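Local atomic coordinates of GTP-binding protein (Pyrococcus horikoshii, PDB entry 1WXQ), a protein that probably binds GTP and may hydrolyse nucleotide, as an Obg-like member of the P-loop GTPases, its precise cellular role being unknown. Residues I175-L189 / L204-P216. Numbering follows the deposited sequence.
Sequences IGVNENDVWEAMHKL and LAFASEIRRVNKP
Two helices of the Obg-type GTPase region, 179-188 and 200-214, pack with Ala185 against Phe206 and Glu209, while the loop leading into the first meets the C-terminal end of the second at Asn214 and Lys215. Over 179-188 and 204-214 the axes approach to 9.7 Å, their directions 130° apart.

The apolar centre rests on Ala185, whose CB lies 3.5 Å from Phe206 CE2, oblique to the ring, and 3.9 Å from Glu209 CG. Phe206 holds CG anti to its backbone N (chi1 170°), which brings CE2 near Met186 CG as well; Ile210 CG1 lies over one ring face, offset toward the rim, and Trp198 meets the ring edge-to-face. The Val177 and Ile210 side chains cross at about a right angle, CG2 to CG2 3.9 Å.

At the 188 end the extended Lys188 chain carries NZ to a weak salt bridge with Glu209 OE1 (3.4 Å). Glu209, bent at chi2, also sets OE2 2.8 Å from Arg212 NH2, well out of the guanidinium plane, a pairing of charges alone. Its carboxylate probably offsets the repulsion between the two cations, whose very short approach is doubtful.

At the other end Lys215 NZ donates to Ile175 O (3.0 Å), in the carbonyl plane with a C=O...N angle of 152°. The same ammonium shares its three N-H groups with Asn214 O and OD1, from above their carbonyl planes, and with Arg100 O and Ala102 O. Asn214 ND2 adds a weak bond to Ile175 O (3.3 Å). A leucine in place of Lys215 would probably leave the Ile175, Arg100 and Ala102 carbonyls without this donor and the Asn214 amide freer to turn.

Chemically, a buried lysine meeting several oxygens ties the 175-177 loop to the helix end, whereas exposed cations around buried Glu209 and the apolar centre join the helices themselves.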
loop_
_atom_site.group_PDB
_atom_site.type_symbol
_atom_site.label_atom_id
_atom_site.label_comp_id
_atom_site.label_asym_id
_atom_site.label_seq_id
_atom_site.Cartn_x
_atom_site.Cartn_y
_atom_site.Cartn_z
ATOM N N ILE A 175 15.031 -1.731 -4.814
ATOM C CA ILE A 175 14.025 -1.672 -3.770
ATOM C C ILE A 175 12.761 -0.935 -4.211
ATOM O O ILE A 175 11.748 -0.946 -3.518
ATOM C CB ILE A 175 14.607 -1.030 -2.487
ATOM C CG1 ILE A 175 15.767 -1.883 -1.970
ATOM C CG2 ILE A 175 13.547 -0.944 -1.396
ATOM C CD1 ILE A 175 17.058 -1.709 -2.734
ATOM N N GLY A 176 12.820 -0.308 -5.379
ATOM C CA GLY A 176 11.660 0.410 -5.881
ATOM C C GLY A 176 11.805 1.920 -5.870
ATOM O O GLY A 176 10.825 2.637 -6.049
ATOM N N VAL A 177 13.020 2.418 -5.681
ATOM C CA VAL A 177 13.249 3.865 -5.638
ATOM C C VAL A 177 13.316 4.553 -7.039
ATOM O O VAL A 177 13.986 4.042 -7.921
ATOM C CB VAL A 177 14.565 4.149 -4.866
ATOM C CG1 VAL A 177 14.868 5.632 -4.896
ATOM C CG2 VAL A 177 14.467 3.665 -3.416
ATOM N N ASN A 178 12.615 5.685 -7.228
ATOM C CA ASN A 178 12.517 6.554 -8.358
ATOM C C ASN A 178 13.691 7.486 -8.298
ATOM O O ASN A 178 14.125 7.912 -7.234
ATOM C CB ASN A 178 11.213 7.347 -8.243
ATOM C CG ASN A 178 10.270 6.921 -9.339
ATOM O OD1 ASN A 178 10.320 7.411 -10.464
ATOM N ND2 ASN A 178 9.383 5.975 -8.988
ATOM N N GLU A 179 14.053 8.053 -9.430
ATOM C CA GLU A 179 14.989 9.126 -9.454
ATOM C C GLU A 179 14.258 10.330 -8.866
ATOM O O GLU A 179 14.906 11.275 -8.441
ATOM C CB GLU A 179 15.401 9.453 -10.875
ATOM C CG GLU A 179 16.417 10.574 -10.901
ATOM C CD GLU A 179 16.882 10.919 -12.302
ATOM O OE1 GLU A 179 17.224 9.985 -13.074
ATOM O OE2 GLU A 179 16.913 12.129 -12.624
ATOM N N ASN A 180 12.922 10.321 -8.864
ATOM C CA ASN A 180 12.170 11.446 -8.300
ATOM C C ASN A 180 12.170 11.353 -6.785
ATOM O O ASN A 180 12.225 12.374 -6.105
ATOM C CB ASN A 180 10.721 11.474 -8.804
ATOM C CG ASN A 180 9.852 12.465 -8.036
ATOM O OD1 ASN A 180 8.868 12.084 -7.390
ATOM N ND2 ASN A 180 10.215 13.741 -8.099
ATOM N N ASP A 181 12.113 10.130 -6.260
ATOM C CA ASP A 181 12.106 9.938 -4.809
ATOM C C ASP A 181 13.443 10.434 -4.270
ATOM O O ASP A 181 13.507 11.102 -3.236
ATOM C CB ASP A 181 11.915 8.457 -4.433
ATOM C CG ASP A 181 10.626 7.861 -4.984
ATOM O OD1 ASP A 181 9.583 8.544 -4.958
ATOM O OD2 ASP A 181 10.646 6.696 -5.434
ATOM N N VAL A 182 14.508 10.106 -4.994
ATOM C CA VAL A 182 15.851 10.512 -4.614
ATOM C C VAL A 182 15.957 12.029 -4.656
ATOM O O VAL A 182 16.481 12.652 -3.732
ATOM C CB VAL A 182 16.911 9.926 -5.570
ATOM C CG1 VAL A 182 18.268 10.457 -5.216
ATOM C CG2 VAL A 182 16.894 8.401 -5.511
ATOM N N TRP A 183 15.453 12.627 -5.726
ATOM C CA TRP A 183 15.513 14.075 -5.863
ATOM C C TRP A 183 14.871 14.798 -4.671
ATOM O O TRP A 183 15.438 15.730 -4.111
ATOM C CB TRP A 183 14.817 14.517 -7.166
ATOM C CG TRP A 183 15.075 15.943 -7.458
ATOM C CD1 TRP A 183 16.152 16.460 -8.119
ATOM C CD2 TRP A 183 14.342 17.060 -6.953
ATOM N NE1 TRP A 183 16.146 17.833 -8.044
ATOM C CE2 TRP A 183 15.043 18.230 -7.332
ATOM C CE3 TRP A 183 13.163 17.191 -6.207
ATOM C CZ2 TRP A 183 14.608 19.511 -6.990
ATOM C CZ3 TRP A 183 12.729 18.467 -5.865
ATOM C CH2 TRP A 183 13.454 19.609 -6.258
ATOM N N GLU A 184 13.677 14.366 -4.297
ATOM C CA GLU A 184 12.935 14.969 -3.197
ATOM C C GLU A 184 13.598 14.784 -1.853
ATOM O O GLU A 184 13.699 15.728 -1.078
ATOM C CB GLU A 184 11.527 14.379 -3.110
ATOM C CG GLU A 184 10.682 14.574 -4.341
ATOM C CD GLU A 184 9.344 13.882 -4.213
ATOM O OE1 GLU A 184 9.325 12.781 -3.615
ATOM O OE2 GLU A 184 8.323 14.417 -4.712
ATOM N N ALA A 185 14.024 13.563 -1.565
ATOM C CA ALA A 185 14.653 13.279 -0.286
ATOM C C ALA A 185 15.837 14.212 -0.096
ATOM O O ALA A 185 15.958 14.891 0.926
ATOM C CB ALA A 185 15.101 11.831 -0.245
HETATM N N MSE A 186 16.701 14.254 -1.101
HETATM C CA MSE A 186 17.873 15.107 -1.045
HETATM C C MSE A 186 17.470 16.554 -0.834
HETATM O O MSE A 186 18.013 17.251 0.033
HETATM C CB MSE A 186 18.662 14.997 -2.340
HETATM C CG MSE A 186 19.377 13.692 -2.516
HETATM SE SE MSE A 186 20.449 13.775 -4.105
HETATM C CE MSE A 186 21.209 15.535 -3.865
ATOM N N HIS A 187 16.521 16.996 -1.652
ATOM C CA HIS A 187 16.025 18.364 -1.605
ATOM C C HIS A 187 15.516 18.688 -0.213
ATOM O O HIS A 187 15.797 19.753 0.327
ATOM C CB HIS A 187 14.910 18.539 -2.650
ATOM C CG HIS A 187 14.261 19.890 -2.640
ATOM N ND1 HIS A 187 13.277 20.239 -1.741
ATOM C CD2 HIS A 187 14.463 20.982 -3.418
ATOM C CE1 HIS A 187 12.901 21.487 -1.965
ATOM N NE2 HIS A 187 13.606 21.960 -2.977
ATOM N N LYS A 188 14.796 17.742 0.373
ATOM C CA LYS A 188 14.212 17.905 1.692
ATOM C C LYS A 188 15.211 18.000 2.838
ATOM O O LYS A 188 14.917 18.606 3.865
ATOM C CB LYS A 188 13.250 16.757 1.954
ATOM C CG LYS A 188 12.473 16.865 3.246
ATOM C CD LYS A 188 11.552 15.673 3.401
ATOM C CE LYS A 188 10.893 15.668 4.766
ATOM N NZ LYS A 188 9.864 14.595 4.859
ATOM N N LEU A 189 16.382 17.396 2.673
ATOM C CA LEU A 189 17.401 17.409 3.714
ATOM C C LEU A 189 18.617 18.230 3.296
ATOM O O LEU A 189 19.722 17.931 3.780
ATOM C CB LEU A 189 17.840 15.977 4.030
ATOM C CG LEU A 189 16.776 14.956 4.441
ATOM C CD1 LEU A 189 17.387 13.567 4.485
ATOM C CD2 LEU A 189 16.201 15.332 5.802
ATOM N N LEU A 204 22.450 8.008 6.814
ATOM C CA LEU A 204 21.422 7.379 7.638
ATOM C C LEU A 204 20.119 8.198 7.541
ATOM O O LEU A 204 19.017 7.648 7.361
ATOM C CB LEU A 204 21.905 7.295 9.085
ATOM C CG LEU A 204 20.893 6.756 10.080
ATOM C CD1 LEU A 204 20.327 5.463 9.563
ATOM C CD2 LEU A 204 21.570 6.542 11.436
ATOM N N ALA A 205 20.258 9.517 7.639
ATOM C CA ALA A 205 19.099 10.397 7.556
ATOM C C ALA A 205 18.449 10.256 6.184
ATOM O O ALA A 205 17.226 10.237 6.058
ATOM C CB ALA A 205 19.517 11.842 7.780
ATOM N N PHE A 206 19.274 10.172 5.147
ATOM C CA PHE A 206 18.737 10.026 3.806
ATOM C C PHE A 206 18.074 8.660 3.691
ATOM O O PHE A 206 17.032 8.533 3.065
ATOM C CB PHE A 206 19.833 10.178 2.754
ATOM C CG PHE A 206 19.392 9.798 1.368
ATOM C CD1 PHE A 206 19.652 8.527 0.869
ATOM C CD2 PHE A 206 18.683 10.692 0.578
ATOM C CE1 PHE A 206 19.210 8.149 -0.402
ATOM C CE2 PHE A 206 18.237 10.330 -0.690
ATOM C CZ PHE A 206 18.502 9.052 -1.184
ATOM N N ALA A 207 18.675 7.648 4.309
ATOM C CA ALA A 207 18.108 6.304 4.271
ATOM C C ALA A 207 16.713 6.291 4.896
ATOM O O ALA A 207 15.772 5.758 4.315
ATOM C CB ALA A 207 19.024 5.306 5.012
ATOM N N SER A 208 16.591 6.885 6.080
ATOM C CA SER A 208 15.319 6.929 6.782
ATOM C C SER A 208 14.265 7.633 5.934
ATOM O O SER A 208 13.117 7.191 5.864
ATOM C CB SER A 208 15.472 7.650 8.138
ATOM O OG SER A 208 16.249 6.880 9.059
ATOM N N GLU A 209 14.660 8.715 5.275
ATOM C CA GLU A 209 13.723 9.450 4.457
ATOM C C GLU A 209 13.239 8.601 3.291
ATOM O O GLU A 209 12.098 8.731 2.854
ATOM C CB GLU A 209 14.360 10.736 3.943
ATOM C CG GLU A 209 13.383 11.640 3.198
ATOM C CD GLU A 209 12.028 11.772 3.890
ATOM O OE1 GLU A 209 11.987 11.996 5.123
ATOM O OE2 GLU A 209 11.004 11.661 3.182
ATOM N N ILE A 210 14.100 7.723 2.792
ATOM C CA ILE A 210 13.746 6.857 1.673
ATOM C C ILE A 210 12.753 5.803 2.120
ATOM O O ILE A 210 11.793 5.504 1.405
ATOM C CB ILE A 210 14.998 6.171 1.087
ATOM C CG1 ILE A 210 15.815 7.188 0.290
ATOM C CG2 ILE A 210 14.605 5.031 0.194
ATOM C CD1 ILE A 210 15.027 7.796 -0.859
ATOM N N ARG A 211 12.984 5.252 3.312
ATOM C CA ARG A 211 12.113 4.232 3.870
ATOM C C ARG A 211 10.710 4.795 4.014
ATOM O O ARG A 211 9.743 4.190 3.570
ATOM C CB ARG A 211 12.634 3.778 5.241
ATOM C CG ARG A 211 11.762 2.746 5.942
ATOM C CD ARG A 211 10.749 3.388 6.879
ATOM N NE ARG A 211 11.427 4.151 7.922
ATOM C CZ ARG A 211 10.821 4.802 8.914
ATOM N NH1 ARG A 211 9.501 4.791 9.021
ATOM N NH2 ARG A 211 11.542 5.479 9.799
ATOM N N ARG A 212 10.621 5.968 4.633
ATOM C CA ARG A 212 9.353 6.639 4.874
ATOM C C ARG A 212 8.496 6.762 3.622
ATOM O O ARG A 212 7.274 6.673 3.689
ATOM C CB ARG A 212 9.602 8.029 5.455
ATOM C CG ARG A 212 9.162 8.229 6.912
ATOM C CD ARG A 212 9.178 9.723 7.195
ATOM N NE ARG A 212 8.787 10.416 5.967
ATOM C CZ ARG A 212 8.977 11.710 5.719
ATOM N NH1 ARG A 212 9.562 12.495 6.623
ATOM N NH2 ARG A 212 8.598 12.211 4.543
ATOM N N VAL A 213 9.147 6.963 2.483
ATOM C CA VAL A 213 8.452 7.116 1.213
ATOM C C VAL A 213 8.348 5.830 0.388
ATOM O O VAL A 213 7.341 5.619 -0.288
ATOM C CB VAL A 213 9.141 8.206 0.351
ATOM C CG1 VAL A 213 8.492 8.280 -1.010
ATOM C CG2 VAL A 213 9.044 9.552 1.041
ATOM N N ASN A 214 9.382 4.982 0.465
ATOM C CA ASN A 214 9.483 3.716 -0.291
ATOM C C ASN A 214 8.954 2.491 0.454
ATOM O O ASN A 214 8.569 1.495 -0.155
ATOM C CB ASN A 214 10.956 3.492 -0.692
ATOM C CG ASN A 214 11.192 2.181 -1.446
ATOM O OD1 ASN A 214 11.411 1.133 -0.842
ATOM N ND2 ASN A 214 11.161 2.245 -2.778
ATOM N N LYS A 215 8.945 2.554 1.774
ATOM C CA LYS A 215 8.443 1.444 2.561
ATOM C C LYS A 215 7.462 1.959 3.602
ATOM O O LYS A 215 7.588 1.690 4.782
ATOM C CB LYS A 215 9.610 0.704 3.206
ATOM C CG LYS A 215 10.452 -0.059 2.182
ATOM C CD LYS A 215 9.624 -1.149 1.496
ATOM C CE LYS A 215 10.376 -1.875 0.385
ATOM N NZ LYS A 215 10.361 -1.147 -0.915
ATOM N N PRO A 216 6.461 2.724 3.160
ATOM C CA PRO A 216 5.468 3.263 4.084
ATOM C C PRO A 216 4.645 2.105 4.596
ATOM O O PRO A 216 4.443 1.108 3.895
ATOM C CB PRO A 216 4.651 4.190 3.194
ATOM C CG PRO A 216 4.637 3.445 1.905
ATOM C CD PRO A 216 6.073 2.987 1.764
#